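Local coordinates for yeast Cdc13 OB4 (Candida glabrata, PDB 3RMH), which forms, as the fourth OB fold of the telomere protein Cdc13, a dimerization domain and probably supports DNA binding by the whole protein, at residues G74-E77 with V78-L82. The protein carries 2 engineered substitutions. Residues are numbered along the deposited sequence; the frame is centred on the assembly and turned at random.
Sequences GKEE and VQNFL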
ATOM      1  N   GLY B  74      11.517  -6.585   9.207  1.00 38.96           N
ATOM      2  CA  GLY B  74      12.809  -6.871   9.812  1.00 44.77           C
ATOM      3  C   GLY B  74      12.971  -8.333  10.191  1.00 48.89           C
ATOM      4  O   GLY B  74      11.993  -8.999  10.507  1.00 39.42           O
ATOM      5  N   LYS B  75      14.205  -8.831  10.173  1.00 47.05           N
ATOM      6  CA  LYS B  75      14.469 -10.236  10.483  1.00 51.22           C
ATOM      7  C   LYS B  75      13.874 -10.636  11.831  1.00 46.62           C
ATOM      8  O   LYS B  75      13.289 -11.712  11.969  1.00 50.18           O
ATOM      9  CB  LYS B  75      15.978 -10.520  10.494  1.00 65.53           C
ATOM     10  CG  LYS B  75      16.715  -9.947  11.709  1.00 75.59           C
ATOM     11  CD  LYS B  75      18.062 -10.631  11.942  1.00 84.69           C
ATOM     12  CE  LYS B  75      19.019 -10.383  10.785  1.00 86.95           C
ATOM     13  NZ  LYS B  75      20.037 -11.464  10.667  1.00 87.31           N
ATOM     14  N   GLU B  76      14.028  -9.761  12.822  1.00 39.31           N
ATOM     15  CA  GLU B  76      13.600 -10.060  14.181  1.00 45.26           C
ATOM     16  C   GLU B  76      12.081 -10.177  14.318  1.00 35.75           C
ATOM     17  O   GLU B  76      11.580 -11.115  14.939  1.00 39.29           O
ATOM     18  CB  GLU B  76      14.134  -9.007  15.150  1.00 39.70           C
ATOM     19  CG  GLU B  76      14.354  -9.532  16.558  1.00 66.82           C
ATOM     20  CD  GLU B  76      15.576 -10.435  16.671  1.00 85.69           C
ATOM     21  OE1 GLU B  76      16.239 -10.685  15.638  1.00 88.90           O
ATOM     22  OE2 GLU B  76      15.875 -10.892  17.796  1.00 91.85           O
ATOM     23  N   GLU B  77      11.358  -9.217  13.747  1.00 34.58           N
ATOM     24  CA  GLU B  77       9.897  -9.235  13.768  1.00 35.55           C
ATOM     25  C   GLU B  77       9.330 -10.423  12.990  1.00 30.48           C
ATOM     26  O   GLU B  77       8.359 -11.060  13.418  1.00 29.27           O
ATOM     27  CB  GLU B  77       9.345  -7.938  13.190  1.00 36.00           C
ATOM     28  CG  GLU B  77       9.503  -6.724  14.083  1.00 43.38           C
ATOM     29  CD  GLU B  77       8.967  -5.465  13.421  1.00 53.86           C
ATOM     30  OE1 GLU B  77       8.068  -5.588  12.553  1.00 45.83           O
ATOM     31  OE2 GLU B  77       9.453  -4.357  13.749  1.00 61.37           O
ATOM     32  N   VAL B  78       9.925 -10.708  11.840  1.00 30.27           N
ATOM     33  CA  VAL B  78       9.518 -11.852  11.037  1.00 28.28           C
ATOM     34  C   VAL B  78       9.720 -13.165  11.789  1.00 35.69           C
ATOM     35  O   VAL B  78       8.836 -14.031  11.809  1.00 31.56           O
ATOM     36  CB  VAL B  78      10.252 -11.879   9.682  1.00 33.85           C
ATOM     37  CG1 VAL B  78       9.908 -13.152   8.912  1.00 30.65           C
ATOM     38  CG2 VAL B  78       9.873 -10.652   8.862  1.00 33.75           C
ATOM     39  N   GLN B  79      10.878 -13.313  12.424  1.00 37.85           N
ATOM     40  CA  GLN B  79      11.138 -14.521  13.194  1.00 39.53           C
ATOM     41  C   GLN B  79      10.216 -14.630  14.402  1.00 35.16           C
ATOM     42  O   GLN B  79       9.748 -15.716  14.731  1.00 40.51           O
ATOM     43  CB  GLN B  79      12.609 -14.612  13.610  1.00 51.36           C
ATOM     44  CG  GLN B  79      13.539 -14.913  12.443  1.00 65.35           C
ATOM     45  CD  GLN B  79      13.132 -16.173  11.690  1.00 67.81           C
ATOM     46  OE1 GLN B  79      13.042 -17.257  12.270  1.00 63.44           O
ATOM     47  NE2 GLN B  79      12.873 -16.032  10.391  1.00 62.64           N
ATOM     48  N   ASN B  80       9.940 -13.513  15.063  1.00 36.55           N
ATOM     49  CA  ASN B  80       8.990 -13.547  16.173  1.00 31.94           C
ATOM     50  C   ASN B  80       7.616 -13.973  15.672  1.00 25.47           C
ATOM     51  O   ASN B  80       6.910 -14.745  16.329  1.00 31.95           O
ATOM     52  CB  ASN B  80       8.900 -12.186  16.874  1.00 41.40           C
ATOM     53  CG  ASN B  80      10.204 -11.785  17.550  1.00 49.98           C
ATOM     54  OD1 ASN B  80      11.039 -12.631  17.859  1.00 44.96           O
ATOM     55  ND2 ASN B  80      10.378 -10.485  17.782  1.00 45.81           N
ATOM     56  N   PHE B  81       7.230 -13.476  14.504  1.00 29.59           N
ATOM     57  CA  PHE B  81       5.953 -13.869  13.916  1.00 26.81           C
ATOM     58  C   PHE B  81       5.892 -15.365  13.596  1.00 36.28           C
ATOM     59  O   PHE B  81       4.879 -16.018  13.845  1.00 29.95           O
ATOM     60  CB  PHE B  81       5.639 -13.054  12.656  1.00 24.76           C
ATOM     61  CG  PHE B  81       4.419 -13.552  11.906  1.00 25.09           C
ATOM     62  CD1 PHE B  81       4.544 -14.441  10.849  1.00 27.62           C
ATOM     63  CD2 PHE B  81       3.149 -13.140  12.273  1.00 23.41           C
ATOM     64  CE1 PHE B  81       3.424 -14.906  10.169  1.00 27.64           C
ATOM     65  CE2 PHE B  81       2.026 -13.592  11.592  1.00 23.78           C
ATOM     66  CZ  PHE B  81       2.161 -14.474  10.536  1.00 23.43           C
ATOM     67  N   LEU B  82       6.974 -15.913  13.051  1.00 33.06           N
ATOM     68  CA  LEU B  82       6.975 -17.315  12.618  1.00 27.57           C
ATOM     69  C   LEU B  82       7.162 -18.316  13.754  1.00 35.87           C
ATOM     70  O   LEU B  82       6.558 -19.390  13.752  1.00 41.79           O
ATOM     71  CB  LEU B  82       8.073 -17.554  11.581  1.00 35.00           C
ATOM     72  CG  LEU B  82       8.046 -16.752  10.280  1.00 39.32           C
ATOM     73  CD1 LEU B  82       9.409 -16.827   9.599  1.00 43.13           C
ATOM     74  CD2 LEU B  82       6.929 -17.222   9.342  1.00 34.85           C
TER
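Gly74 O accepts Val78 N at 3.0 Å, the first of four consecutive i to i+4 backbone hydrogen bonds that build helix 75-82, the OB-fold helix between the third and fourth barrel strands, 68-73 and 99-108. This bond is the straightest of the set, with an N-H...O angle of 168°. Lys75 O, Glu76 O and Glu77 O then take the amides of Gln79, Asn80 and Phe81.

Side-chain contacts follow the same carbonyls. Val78 CG1 lies anti to the backbone N (chi1 175°), which leaves CG2 beside that N and 3.2 Å from Gly74 O. Gln79 CG packs 3.2 Å from Lys75 O, and the chain then bends away. Asn80 CG comes to 3.0 Å from Glu76 O, but ND2 has a poor angle for a hydrogen bond to it. Buried Phe81 packs on Ile72 and on Ile124 and Leu127 of helix 124-134.

Gly74 holds the N-cap position, with phi of 103°, where a side chain would jam against the preceding carbonyl. Glu77 OE1 accepts the amide of Thr73, which ends strand 68-73, and OE2 makes a weak, long ion pair with Arg107. The carboxylate near the helix start probably interacts favourably with the helix dipole, while the Thr73 bond ties the first turn to the strand before it.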